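Local atomic coordinates of nucleoprotein (Human coronavirus NL63, PDB entry 5N4K), a protein that binds RNA through this N-terminal domain and, as the whole nucleoprotein, probably packages the positive-strand viral genome into a helical ribonucleocapsid. Residues Ser30-Leu35 and Lys131-Lys136; Leu36-Lys41 and Asp81-Val86; Asn50-Gly55 and Val111-Ala116; Glu61-Trp66 and Ala116-Thr121. All blocks are in the same frame, centred on the assembly; numbering follows the deposited sequence.

Contact 1: Ser30-Leu35 and Lys131-Lys136; sequences SFYMPL and KPLEPK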
loop_
_atom_site.group_PDB
_atom_site.type_symbol
_atom_site.label_atom_id
_atom_site.label_comp_id
_atom_site.label_asym_id
_atom_site.label_seq_id
_atom_site.Cartn_x
_atom_site.Cartn_y
_atom_site.Cartn_z
ATOM N N SER A 30 -8.577 3.479 -6.444
ATOM C CA SER A 30 -9.788 2.647 -6.366
ATOM C C SER A 30 -10.891 3.283 -7.169
ATOM O O SER A 30 -11.011 4.486 -7.244
ATOM C CB SER A 30 -10.200 2.537 -4.913
ATOM O OG SER A 30 -11.438 1.879 -4.686
ATOM N N PHE A 31 -11.736 2.446 -7.725
ATOM C CA PHE A 31 -12.967 2.930 -8.356
ATOM C C PHE A 31 -13.901 3.561 -7.356
ATOM O O PHE A 31 -14.862 4.290 -7.791
ATOM C CB PHE A 31 -13.707 1.820 -9.067
ATOM C CG PHE A 31 -13.072 1.353 -10.331
ATOM C CD1 PHE A 31 -13.199 2.103 -11.468
ATOM C CD2 PHE A 31 -12.377 0.167 -10.456
ATOM C CE1 PHE A 31 -12.605 1.758 -12.650
ATOM C CE2 PHE A 31 -11.775 -0.214 -11.658
ATOM C CZ PHE A 31 -11.881 0.607 -12.792
ATOM N N TYR A 32 -13.765 3.290 -6.066
ATOM C CA TYR A 32 -14.729 3.663 -5.068
ATOM C C TYR A 32 -14.147 4.556 -3.985
ATOM O O TYR A 32 -12.972 4.471 -3.684
ATOM C CB TYR A 32 -15.358 2.418 -4.389
ATOM C CG TYR A 32 -16.000 1.527 -5.375
ATOM C CD1 TYR A 32 -17.282 1.816 -5.900
ATOM C CD2 TYR A 32 -15.347 0.376 -5.900
ATOM C CE1 TYR A 32 -17.859 1.064 -6.911
ATOM C CE2 TYR A 32 -15.883 -0.379 -6.906
ATOM C CZ TYR A 32 -17.123 -0.034 -7.409
ATOM O OH TYR A 32 -17.774 -0.775 -8.324
ATOM N N MET A 33 -14.989 5.398 -3.381
ATOM C CA MET A 33 -14.648 6.024 -2.142
ATOM C C MET A 33 -14.282 4.999 -1.086
ATOM O O MET A 33 -14.824 3.886 -1.091
ATOM C CB MET A 33 -15.833 6.912 -1.637
ATOM C CG MET A 33 -15.995 8.206 -2.483
ATOM S SD MET A 33 -14.612 9.325 -2.447
ATOM C CE MET A 33 -14.744 10.001 -0.775
ATOM N N PRO A 34 -13.426 5.359 -0.138
ATOM C CA PRO A 34 -13.108 4.446 0.976
ATOM C C PRO A 34 -14.230 4.334 1.971
ATOM O O PRO A 34 -15.164 5.169 2.027
ATOM C CB PRO A 34 -11.884 5.064 1.606
ATOM C CG PRO A 34 -12.010 6.537 1.308
ATOM C CD PRO A 34 -12.704 6.622 0.008
ATOM N N LEU A 35 -14.120 3.324 2.843
ATOM C CA LEU A 35 -14.881 3.253 4.064
ATOM C C LEU A 35 -13.935 3.650 5.195
ATOM O O LEU A 35 -12.687 3.479 5.139
ATOM C CB LEU A 35 -15.425 1.867 4.348
ATOM C CG LEU A 35 -16.195 1.285 3.193
ATOM C CD1 LEU A 35 -16.609 -0.173 3.571
ATOM C CD2 LEU A 35 -17.353 2.136 2.817
ATOM N N LYS A 131 -13.715 10.552 -11.103
ATOM C CA LYS A 131 -14.031 10.659 -9.684
ATOM C C LYS A 131 -14.438 9.237 -9.125
ATOM O O LYS A 131 -15.108 8.469 -9.813
ATOM C CB LYS A 131 -15.227 11.591 -9.508
ATOM C CG LYS A 131 -15.389 12.153 -8.124
ATOM N N PRO A 132 -13.977 8.941 -7.915
ATOM C CA PRO A 132 -14.435 7.714 -7.258
ATOM C C PRO A 132 -15.945 7.663 -7.036
ATOM O O PRO A 132 -16.615 8.699 -6.888
ATOM C CB PRO A 132 -13.654 7.716 -5.941
ATOM C CG PRO A 132 -13.346 9.101 -5.676
ATOM C CD PRO A 132 -13.167 9.746 -7.006
ATOM N N LEU A 133 -16.511 6.517 -7.110
ATOM C CA LEU A 133 -17.942 6.353 -6.825
ATOM C C LEU A 133 -18.186 6.021 -5.392
ATOM O O LEU A 133 -17.452 5.320 -4.758
ATOM C CB LEU A 133 -18.440 5.246 -7.690
ATOM C CG LEU A 133 -18.230 5.344 -9.229
ATOM C CD1 LEU A 133 -18.301 3.970 -9.815
ATOM C CD2 LEU A 133 -19.360 6.144 -9.821
ATOM N N GLU A 134 -19.332 6.410 -4.832
ATOM C CA GLU A 134 -19.732 5.981 -3.550
ATOM C C GLU A 134 -20.112 4.493 -3.685
ATOM O O GLU A 134 -20.923 4.059 -4.535
ATOM C CB GLU A 134 -21.038 6.743 -3.098
ATOM C CG GLU A 134 -21.579 6.162 -1.790
ATOM C CD GLU A 134 -22.569 7.062 -1.106
ATOM O OE1 GLU A 134 -23.777 6.786 -1.269
ATOM O OE2 GLU A 134 -22.108 7.997 -0.412
ATOM N N PRO A 135 -19.514 3.614 -2.836
ATOM C CA PRO A 135 -19.850 2.180 -2.939
ATOM C C PRO A 135 -21.185 1.826 -2.344
ATOM O O PRO A 135 -21.462 2.258 -1.225
ATOM C CB PRO A 135 -18.706 1.563 -2.181
ATOM C CG PRO A 135 -18.304 2.498 -1.153
ATOM C CD PRO A 135 -18.508 3.870 -1.812
ATOM N N LYS A 136 -21.969 1.060 -3.054
ATOM C CA LYS A 136 -23.268 0.574 -2.537
ATOM C C LYS A 136 -23.160 -0.955 -2.422
ATOM O O LYS A 136 -22.477 -1.584 -3.259
ATOM C CB LYS A 136 -24.363 0.914 -3.553
ATOM C CG LYS A 136 -24.556 2.417 -3.714
ATOM C CD LYS A 136 -25.463 2.952 -2.662
ATOM C CE LYS A 136 -26.903 2.673 -3.167
ATOM N NZ LYS A 136 -28.009 2.200 -2.281
HETATM O O HOH W 1 -14.741 5.392 -10.382
#
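Two backbone hydrogen bonds join Ser30-Leu35 to Lys131-Lys136, and they flank a single bridge, Tyr-32 with Leu-133. Leu-133 N donates to Phe-31 O at 2.9 Å and almost straight, 176° at the hydrogen. Met-33 N then donates to Leu-133 O at 2.8 Å, reaching that oxygen from above its carbonyl plane. The same Leu-133 O also takes a CA-H...O contact from Tyr-32 CA, so two donors from neighbouring residues converge on it. Phe-31 O is gripped as well by a water that donates to it and to Lys-131 O, which links the two segments once more beside the bridge.

Apolar packing surrounds these bonds. In the modelled conformer of Met-33, a bend at chi2 (-62°) puts SD 3.5 Å from Pro-132 CG. Tyr-32 brings CD1 to Leu-133 CB and, 4.0 Å away, to Pro-135 CB; the tyrosine and proline side chains slide past each other in opposite directions. Leu-133 O and Glu-134 C lie at the edge of the tyrosine ring, while Phe-31 CB sits 3.7 Å above one face, offset toward the rim. Pro-135 CG also meets Leu-35 CD2 at 4.1 Å.

Polar ends are fixed within the domain: Tyr-32 OH bonds to Tyr-90 OH, and Ser-30 OG accepts from Tyr-32 N at 3.1 Å, closing an ST turn, while also bonding to Phe-88 O. With CA atoms of Tyr-32 and Leu-133 4.5 Å apart and no further rung, the arrangement is an isolated beta bridge between two loops of the coronavirus nucleoprotein N-terminal domain, packed beside its antiparallel sheet.

Contact 2: Leu36-Lys41 and Asp81-Val86; sequences LVSSDK and DLPPKV. With SO4 (sulfate ion), chain F.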
loop_
_atom_site.group_PDB
_atom_site.type_symbol
_atom_site.label_atom_id
_atom_site.label_comp_id
_atom_site.label_asym_id
_atom_site.label_seq_id
_atom_site.Cartn_x
_atom_site.Cartn_y
_atom_site.Cartn_z
ATOM N N LEU A 36 -14.553 4.108 6.306
ATOM C CA LEU A 36 -13.864 4.397 7.520
ATOM C C LEU A 36 -14.168 3.267 8.538
ATOM O O LEU A 36 -15.316 2.868 8.666
ATOM C CB LEU A 36 -14.428 5.781 8.002
ATOM C CG LEU A 36 -13.577 6.416 9.018
ATOM C CD1 LEU A 36 -12.246 6.937 8.433
ATOM C CD2 LEU A 36 -14.415 7.574 9.609
ATOM N N VAL A 37 -13.154 2.827 9.268
ATOM C CA VAL A 37 -13.323 1.787 10.283
ATOM C C VAL A 37 -13.226 2.430 11.642
ATOM O O VAL A 37 -12.126 2.758 12.090
ATOM C CB VAL A 37 -12.285 0.692 10.157
ATOM C CG1 VAL A 37 -12.663 -0.458 11.053
ATOM C CG2 VAL A 37 -12.248 0.120 8.762
ATOM N N SER A 38 -14.395 2.649 12.278
ATOM C CA SER A 38 -14.392 3.287 13.593
ATOM C C SER A 38 -14.371 2.183 14.681
ATOM O O SER A 38 -14.109 0.965 14.396
ATOM C CB SER A 38 -15.559 4.264 13.661
ATOM O OG SER A 38 -15.375 5.292 12.650
ATOM N N SER A 39 -14.737 2.492 15.880
ATOM C CA SER A 39 -14.505 1.537 17.030
ATOM C C SER A 39 -13.074 0.868 17.136
ATOM O O SER A 39 -12.119 1.369 16.538
ATOM C CB SER A 39 -15.666 0.539 17.115
ATOM O OG SER A 39 -15.824 -0.029 18.390
ATOM N N ASP A 40 -12.929 -0.214 17.928
ATOM C CA ASP A 40 -11.600 -0.788 18.232
ATOM C C ASP A 40 -11.093 -1.919 17.286
ATOM O O ASP A 40 -9.887 -1.983 16.897
ATOM C CB ASP A 40 -11.484 -1.230 19.732
ATOM C CG ASP A 40 -12.760 -1.901 20.326
ATOM O OD1 ASP A 40 -13.709 -2.310 19.622
ATOM O OD2 ASP A 40 -12.818 -1.997 21.573
ATOM N N LYS A 41 -12.051 -2.709 16.837
ATOM C CA LYS A 41 -11.794 -3.989 16.155
ATOM C C LYS A 41 -11.002 -3.844 14.851
ATOM O O LYS A 41 -11.151 -2.857 14.103
ATOM C CB LYS A 41 -13.110 -4.708 15.842
ATOM C CG LYS A 41 -14.054 -5.028 17.030
ATOM C CD LYS A 41 -15.443 -5.382 16.482
ATOM C CE LYS A 41 -16.530 -5.595 17.532
ATOM N NZ LYS A 41 -17.857 -5.892 16.894
ATOM N N ASP A 81 -3.769 9.217 16.447
ATOM C CA ASP A 81 -4.125 8.096 15.592
ATOM C C ASP A 81 -5.617 8.242 15.210
ATOM O O ASP A 81 -6.482 8.484 16.073
ATOM C CB ASP A 81 -3.843 6.779 16.279
ATOM C CG ASP A 81 -2.333 6.484 16.384
ATOM O OD1 ASP A 81 -1.578 6.821 15.483
ATOM O OD2 ASP A 81 -1.937 5.964 17.403
ATOM N N LEU A 82 -5.892 8.133 13.931
ATOM C CA LEU A 82 -7.235 8.302 13.377
ATOM C C LEU A 82 -7.790 6.912 12.970
ATOM O O LEU A 82 -7.062 5.918 12.849
ATOM C CB LEU A 82 -7.200 9.183 12.204
ATOM C CG LEU A 82 -6.732 10.634 12.501
ATOM C CD1 LEU A 82 -6.762 11.349 11.201
ATOM C CD2 LEU A 82 -7.741 11.289 13.457
ATOM N N PRO A 83 -9.120 6.771 12.813
ATOM C CA PRO A 83 -9.672 5.562 12.272
ATOM C C PRO A 83 -9.053 5.295 10.905
ATOM O O PRO A 83 -8.849 6.157 10.083
ATOM C CB PRO A 83 -11.137 5.868 12.123
ATOM C CG PRO A 83 -11.376 6.833 13.260
ATOM C CD PRO A 83 -10.207 7.720 13.221
ATOM N N PRO A 84 -8.746 4.004 10.691
ATOM C CA PRO A 84 -8.189 3.680 9.375
ATOM C C PRO A 84 -9.215 3.783 8.281
ATOM O O PRO A 84 -10.416 3.693 8.534
ATOM C CB PRO A 84 -7.680 2.242 9.529
ATOM C CG PRO A 84 -8.331 1.720 10.686
ATOM C CD PRO A 84 -8.714 2.854 11.600
ATOM N N LYS A 85 -8.758 3.983 7.057
ATOM C CA LYS A 85 -9.588 3.877 5.901
ATOM C C LYS A 85 -9.279 2.552 5.177
ATOM O O LYS A 85 -8.225 1.972 5.334
ATOM C CB LYS A 85 -9.408 5.039 4.938
ATOM C CG LYS A 85 -10.104 6.322 5.423
ATOM C CD LYS A 85 -9.765 7.490 4.509
ATOM C CE LYS A 85 -10.396 8.713 5.129
ATOM N NZ LYS A 85 -9.988 9.959 4.404
ATOM N N VAL A 86 -10.280 2.064 4.460
ATOM C CA VAL A 86 -10.098 0.913 3.577
ATOM C C VAL A 86 -10.563 1.258 2.180
ATOM O O VAL A 86 -11.619 1.886 1.994
ATOM C CB VAL A 86 -10.813 -0.358 4.122
ATOM C CG1 VAL A 86 -10.115 -0.896 5.351
ATOM C CG2 VAL A 86 -12.305 -0.124 4.411
HETATM S S SO4 F . -6.593 11.004 4.753
HETATM O O1 SO4 F . -6.193 11.127 6.169
HETATM O O2 SO4 F . -7.395 9.798 4.492
HETATM O O3 SO4 F . -5.331 10.734 4.061
HETATM O O4 SO4 F . -7.387 12.152 4.228
#
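Leu-36 and Lys-85 face each other as an antiparallel, non-hydrogen-bonded pair in the central sheet of the RNA-binding domain, where the short strand 35-37 lies between strands 80-90 and 145-147. Their CA atoms are 4.6 Å apart. The next link along the ladder is Val-37 N to Pro-84 O, 3.0 Å long with 168° at the hydrogen. Neither Pro-83 nor Pro-84 has an N-H to offer, so on this side the prolines contribute carbonyl oxygens and ring carbons: Pro-83 CB lies 3.3 Å from Val-37 O, and Pro-84 CD also comes close to that oxygen.

The side chains of the pair pack on one face of the sheet. Leu-36 has CG anti to the backbone N (chi1 -164°), which sets it against Pro-83 CB; its CD1 touches Lys-85 CG at 3.7 Å, the two side chains crossing obliquely. Val-37 packs differently, with CB against Pro-84 CG and CG2 4.1 Å from Val-86 CG1, the two valine side chains meeting at about a right angle. Helix 43-46 adds Val-46 to this valine cluster, and Phe-26 of the second subunit packs on Pro-84.

Lys-85 runs past Leu-36 as an extended chain, every torsion beyond CG near 180°, and carries its ammonium to a sulfate that probably came from the crystallisation liquor. Arg-71 and Gln-69 of strand 63-73 bond to the same ion, so the anion is gripped by three side chains, two of them probably positively charged. The lysine's own link is short: NZ donates to sulfate O2 at 2.6 Å.

Contact 3: Asn50-Gly55 and Val111-Ala116; sequences NLVPIG and VAKEGA. With SO4 (sulfate ion), chain J.
Lys-113 NZ, at the end of an extended chain that crosses the Ile-54 side chain at about a right angle, is held by a water at 2.9 Å and by the hydroxyl of Ser-138. That water also lies 3.0 Å from Pro-53 O, to which it probably donates, making a bridge between the loop Asn50-Gly55 and the end of strand 108-112, an outermost strand of the domain's sheet. A type II beta turn, Lys-113 to Ala-116, follows the strand and is closed by Ala-116 N to Lys-113 O.

No hydrogen bond crosses directly between the segments; apolar packing and one CA-H...O contact join them. Val-52 points toward the strand, and its CG2 reaches Val-111 CG2 at 3.9 Å and Ala-112 CA at 3.8 Å, and also touches Lys-113 CG. Leu-51, centre of an inverse gamma turn in which Val-52 N bonds to Asn-50 O, adds CB against Val-111 CG1. Its own carbonyl accepts from Trp-66 NE1.

Beyond the strand end a sulfate, probably from the crystallisation liquor, accepts from Glu-114 N through O4 at 3.0 Å and is also bonded by Arg-49. Nearby, Asn-50 CA makes its CA-H...O contact with Ala-112 O at 3.3 Å, 134° at the hydrogen.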
loop_
_atom_site.group_PDB
_atom_site.type_symbol
_atom_site.label_atom_id
_atom_site.label_comp_id
_atom_site.label_asym_id
_atom_site.label_seq_id
_atom_site.Cartn_x
_atom_site.Cartn_y
_atom_site.Cartn_z
ATOM N N ASN A 50 -18.547 -10.892 2.186
ATOM C CA ASN A 50 -19.095 -10.646 0.911
ATOM C C ASN A 50 -19.362 -9.144 0.668
ATOM O O ASN A 50 -20.184 -8.797 -0.186
ATOM C CB ASN A 50 -20.427 -11.407 0.695
ATOM C CG ASN A 50 -21.407 -11.121 1.813
ATOM O OD1 ASN A 50 -21.123 -10.674 2.894
ATOM N ND2 ASN A 50 -22.672 -11.577 1.511
ATOM N N LEU A 51 -18.546 -8.288 1.287
ATOM C CA LEU A 51 -18.719 -6.811 1.158
ATOM C C LEU A 51 -18.013 -6.378 -0.104
ATOM O O LEU A 51 -16.911 -5.772 -0.070
ATOM C CB LEU A 51 -18.221 -6.148 2.377
ATOM C CG LEU A 51 -18.616 -4.613 2.409
ATOM C CD1 LEU A 51 -20.100 -4.470 2.750
ATOM C CD2 LEU A 51 -17.810 -3.827 3.382
ATOM N N VAL A 52 -18.660 -6.585 -1.253
ATOM C CA VAL A 52 -18.197 -6.200 -2.567
ATOM C C VAL A 52 -19.078 -5.055 -3.109
ATOM O O VAL A 52 -20.295 -5.290 -3.263
ATOM C CB VAL A 52 -18.182 -7.375 -3.602
ATOM C CG1 VAL A 52 -17.596 -6.942 -4.873
ATOM C CG2 VAL A 52 -17.458 -8.612 -3.044
ATOM N N PRO A 53 -18.496 -3.896 -3.462
ATOM C CA PRO A 53 -19.337 -2.836 -4.071
ATOM C C PRO A 53 -20.011 -3.326 -5.273
ATOM O O PRO A 53 -19.535 -4.115 -6.048
ATOM C CB PRO A 53 -18.338 -1.756 -4.443
ATOM C CG PRO A 53 -17.210 -1.962 -3.549
ATOM C CD PRO A 53 -17.106 -3.468 -3.271
ATOM N N ILE A 54 -21.221 -2.808 -5.504
ATOM C CA ILE A 54 -22.032 -3.166 -6.668
ATOM C C ILE A 54 -21.797 -2.241 -7.893
ATOM O O ILE A 54 -21.538 -1.091 -7.684
ATOM C CB ILE A 54 -23.559 -3.075 -6.264
ATOM C CG1 ILE A 54 -23.905 -4.111 -5.176
ATOM C CG2 ILE A 54 -24.488 -3.214 -7.459
ATOM C CD1 ILE A 54 -25.185 -3.788 -4.430
ATOM N N GLY A 55 -21.850 -2.795 -9.087
ATOM C CA GLY A 55 -22.063 -2.042 -10.363
ATOM C C GLY A 55 -21.004 -2.129 -11.448
ATOM O O GLY A 55 -21.098 -1.432 -12.436
ATOM N N VAL A 111 -12.741 -10.275 0.030
ATOM C CA VAL A 111 -14.219 -10.309 -0.088
ATOM C C VAL A 111 -14.584 -10.936 -1.377
ATOM O O VAL A 111 -13.928 -10.829 -2.422
ATOM C CB VAL A 111 -14.837 -8.885 0.035
ATOM C CG1 VAL A 111 -14.759 -8.375 1.464
ATOM C CG2 VAL A 111 -14.215 -7.932 -0.992
ATOM N N ALA A 112 -15.753 -11.654 -1.376
ATOM C CA ALA A 112 -16.306 -12.234 -2.598
ATOM C C ALA A 112 -17.787 -12.497 -2.403
ATOM O O ALA A 112 -18.190 -12.872 -1.312
ATOM C CB ALA A 112 -15.645 -13.588 -2.922
ATOM N N LYS A 113 -18.536 -12.310 -3.465
ATOM C CA LYS A 113 -19.911 -12.726 -3.456
ATOM C C LYS A 113 -20.099 -14.102 -4.081
ATOM O O LYS A 113 -19.250 -14.588 -4.785
ATOM C CB LYS A 113 -20.727 -11.763 -4.251
ATOM C CG LYS A 113 -20.937 -10.434 -3.518
ATOM C CD LYS A 113 -21.915 -9.625 -4.391
ATOM C CE LYS A 113 -22.644 -8.588 -3.642
ATOM N NZ LYS A 113 -23.352 -7.682 -4.574
ATOM N N GLU A 114 -21.247 -14.740 -3.745
ATOM C CA GLU A 114 -21.634 -15.998 -4.336
ATOM C C GLU A 114 -21.647 -15.890 -5.844
ATOM O O GLU A 114 -22.108 -14.873 -6.463
ATOM C CB GLU A 114 -23.025 -16.356 -3.818
ATOM C CG GLU A 114 -23.448 -17.725 -4.258
ATOM C CD GLU A 114 -24.814 -18.116 -3.684
ATOM O OE1 GLU A 114 -25.815 -17.574 -4.139
ATOM O OE2 GLU A 114 -24.899 -18.948 -2.774
ATOM N N GLY A 115 -21.044 -16.847 -6.523
ATOM C CA GLY A 115 -20.910 -16.856 -7.981
ATOM C C GLY A 115 -19.613 -16.319 -8.512
ATOM O O GLY A 115 -19.396 -16.455 -9.745
ATOM N N ALA A 116 -18.825 -15.642 -7.667
ATOM C CA ALA A 116 -17.564 -15.141 -8.132
ATOM C C ALA A 116 -16.606 -16.296 -8.484
ATOM O O ALA A 116 -16.736 -17.413 -7.884
ATOM C CB ALA A 116 -16.894 -14.295 -7.121
HETATM S S SO4 J . -23.566 -13.648 -1.002
HETATM O O1 SO4 J . -23.964 -12.777 0.108
HETATM O O2 SO4 J . -24.796 -14.208 -1.589
HETATM O O3 SO4 J . -22.649 -14.760 -0.616
HETATM O O4 SO4 J . -22.693 -12.988 -1.839
HETATM O O HOH W 2 -21.019 -6.731 -6.032
#

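Contact 4: Glu61-Trp66 and Ala116-Thr121; sequences EQIGYW and AKTVNT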
loop_
_atom_site.group_PDB
_atom_site.type_symbol
_atom_site.label_atom_id
_atom_site.label_comp_id
_atom_site.label_asym_id
_atom_site.label_seq_id
_atom_site.Cartn_x
_atom_site.Cartn_y
_atom_site.Cartn_z
ATOM N N GLU A 61 -16.799 -11.752 -11.486
ATOM C CA GLU A 61 -15.824 -10.725 -11.116
ATOM C C GLU A 61 -16.154 -10.032 -9.813
ATOM O O GLU A 61 -15.461 -9.068 -9.461
ATOM C CB GLU A 61 -15.645 -9.718 -12.237
ATOM C CG GLU A 61 -15.024 -10.302 -13.469
ATOM C CD GLU A 61 -14.933 -9.325 -14.656
ATOM O OE1 GLU A 61 -16.006 -8.700 -14.941
ATOM O OE2 GLU A 61 -13.812 -9.229 -15.283
ATOM N N GLN A 62 -17.148 -10.459 -9.053
ATOM C CA GLN A 62 -17.558 -9.759 -7.823
ATOM C C GLN A 62 -16.722 -10.295 -6.653
ATOM O O GLN A 62 -17.142 -11.002 -5.766
ATOM C CB GLN A 62 -19.028 -9.899 -7.518
ATOM C CG GLN A 62 -19.990 -9.468 -8.658
ATOM C CD GLN A 62 -19.644 -8.102 -9.192
ATOM O OE1 GLN A 62 -19.724 -7.148 -8.418
ATOM N NE2 GLN A 62 -19.271 -8.008 -10.383
ATOM N N ILE A 63 -15.431 -9.911 -6.692
ATOM C CA ILE A 63 -14.415 -10.488 -5.813
ATOM C C ILE A 63 -13.215 -9.496 -5.764
ATOM O O ILE A 63 -12.860 -8.913 -6.791
ATOM C CB ILE A 63 -14.002 -11.890 -6.345
ATOM C CG1 ILE A 63 -12.948 -12.509 -5.434
ATOM C CG2 ILE A 63 -13.579 -11.848 -7.802
ATOM C CD1 ILE A 63 -12.873 -14.029 -5.667
ATOM N N GLY A 64 -12.589 -9.395 -4.595
ATOM C CA GLY A 64 -11.422 -8.551 -4.497
ATOM C C GLY A 64 -11.034 -8.396 -3.072
ATOM O O GLY A 64 -11.165 -9.289 -2.242
ATOM N N TYR A 65 -10.474 -7.203 -2.780
ATOM C CA TYR A 65 -9.977 -6.936 -1.427
ATOM C C TYR A 65 -10.151 -5.476 -1.021
ATOM O O TYR A 65 -10.216 -4.597 -1.889
ATOM C CB TYR A 65 -8.435 -7.342 -1.251
ATOM C CG TYR A 65 -7.527 -6.617 -2.246
ATOM C CD1 TYR A 65 -7.344 -7.053 -3.545
ATOM C CD2 TYR A 65 -6.873 -5.434 -1.881
ATOM C CE1 TYR A 65 -6.500 -6.387 -4.455
ATOM C CE2 TYR A 65 -6.054 -4.781 -2.754
ATOM C CZ TYR A 65 -5.885 -5.230 -4.025
ATOM O OH TYR A 65 -5.128 -4.490 -4.910
ATOM N N TRP A 66 -10.196 -5.297 0.291
ATOM C CA TRP A 66 -10.095 -3.971 0.940
ATOM C C TRP A 66 -8.695 -3.817 1.485
ATOM O O TRP A 66 -8.226 -4.655 2.189
ATOM C CB TRP A 66 -11.140 -3.824 2.002
ATOM C CG TRP A 66 -12.540 -3.785 1.527
ATOM C CD1 TRP A 66 -13.371 -4.859 1.330
ATOM C CD2 TRP A 66 -13.308 -2.635 1.135
ATOM N NE1 TRP A 66 -14.567 -4.464 0.888
ATOM C CE2 TRP A 66 -14.571 -3.100 0.733
ATOM C CE3 TRP A 66 -13.024 -1.289 1.043
ATOM C CZ2 TRP A 66 -15.568 -2.222 0.293
ATOM C CZ3 TRP A 66 -14.010 -0.396 0.586
ATOM C CH2 TRP A 66 -15.236 -0.871 0.214
ATOM N N ALA A 116 -18.825 -15.642 -7.667
ATOM C CA ALA A 116 -17.564 -15.141 -8.132
ATOM C C ALA A 116 -16.606 -16.296 -8.484
ATOM O O ALA A 116 -16.736 -17.413 -7.884
ATOM C CB ALA A 116 -16.894 -14.295 -7.121
ATOM N N LYS A 117 -15.634 -16.050 -9.332
ATOM C CA LYS A 117 -14.557 -16.979 -9.550
ATOM C C LYS A 117 -13.243 -16.390 -9.080
ATOM O O LYS A 117 -12.928 -15.168 -9.235
ATOM C CB LYS A 117 -14.485 -17.281 -10.984
ATOM C CG LYS A 117 -15.724 -18.008 -11.491
ATOM C CD LYS A 117 -15.451 -18.605 -12.901
ATOM C CE LYS A 117 -14.092 -18.279 -13.607
ATOM N NZ LYS A 117 -12.962 -19.272 -13.480
ATOM N N THR A 118 -12.415 -17.260 -8.573
ATOM C CA THR A 118 -11.144 -16.865 -7.916
ATOM C C THR A 118 -10.051 -16.676 -8.986
ATOM O O THR A 118 -9.030 -17.283 -8.942
ATOM C CB THR A 118 -10.700 -17.823 -6.786
ATOM O OG1 THR A 118 -10.652 -19.129 -7.360
ATOM C CG2 THR A 118 -11.710 -17.846 -5.658
ATOM N N VAL A 119 -10.283 -15.852 -9.992
ATOM C CA VAL A 119 -9.332 -15.491 -10.985
ATOM C C VAL A 119 -9.289 -13.987 -11.163
ATOM O O VAL A 119 -10.292 -13.286 -10.885
ATOM C CB VAL A 119 -9.512 -16.152 -12.322
ATOM C CG1 VAL A 119 -9.511 -17.654 -12.176
ATOM C CG2 VAL A 119 -10.727 -15.684 -13.011
ATOM N N ASN A 120 -8.197 -13.496 -11.698
ATOM C CA ASN A 120 -8.003 -12.073 -11.887
ATOM C C ASN A 120 -9.135 -11.564 -12.758
ATOM O O ASN A 120 -9.514 -12.138 -13.802
ATOM C CB ASN A 120 -6.681 -11.732 -12.531
ATOM C CG ASN A 120 -5.550 -11.959 -11.605
ATOM O OD1 ASN A 120 -5.705 -11.988 -10.416
ATOM N ND2 ASN A 120 -4.345 -12.055 -12.163
ATOM N N THR A 121 -9.683 -10.429 -12.377
ATOM C CA THR A 121 -10.747 -9.789 -13.146
ATOM C C THR A 121 -10.181 -8.925 -14.294
ATOM O O THR A 121 -8.999 -8.701 -14.393
ATOM C CB THR A 121 -11.636 -8.878 -12.254
ATOM O OG1 THR A 121 -10.899 -7.656 -11.930
ATOM C CG2 THR A 121 -12.062 -9.535 -10.988
#
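The Glu-61 side chain crosses that of Thr-121 at a slant, and although its bond from CA to CB heads away overall, CB itself meets Thr-121 CG2 at 3.8 Å. The extended chain continues past the threonine, with CG near its CB and OE2 3.7 Å from the same Thr-121 CB. The carboxylate is held on both oxygens by other groups: OE2 by the hydroxyl of Ser-122, OE1 by Asn-58 N. Thr-121 is likewise satisfied through OG1, which bonds to Leu-91 O, and its CB and CG2 meet the glutamate.

Gln-62, the centre of an inverse gamma turn, takes part through its backbone, its O lying 3.6 Å from Ala-116 CB. Its side-chain NE2 turns instead to the carbonyls of Lys-56 and Asn-58.

Ile-63 opens the strand and touches four residues of the loop. With CG1 anti to the backbone N (chi1 -180°), CG2 takes the position between N and the carbonyl carbon. CB touches Ala-116 CB at 3.8 Å. CG2 lies 3.7 Å from Lys-117 O and also reaches Thr-121 CG2. At the tip, CD1 meets Thr-118 CG2 at 4.0 Å. Phe-101 adds to the same apolar patch.

No hydrogen bond crosses between the segments. The loop is therefore held against the strand start by aliphatic carbons packed on one another and on backbone carbonyl oxygens, while the charged and hydroxyl groups of Glu-61 and Thr-121 are fixed by partners outside the contact.

Contact 1 closes a chain loop inside which the other three are nested, and it touches each of them. It meets contact 2, about 17 Å away between centres, through Leu-35 O and Val-86 N, 2.9 Å apart, and contact 3 through Lys-136 O and Ile-54 N at 2.8 Å. Contacts 3 and 4 lie closest, centres about 8 Å apart; they share Ala-116 and join neighbouring strands through Val-111 O and Gly-64 N. Contacts 2 and 4, about 24 Å apart, lie on opposite sides of the chain's centre, yet Trp-66 reaches Val-86 between them. Sulfates, probably from the crystallisation liquor, lie at contacts 2 and 3 and may mark two places where the domain can hold an anion.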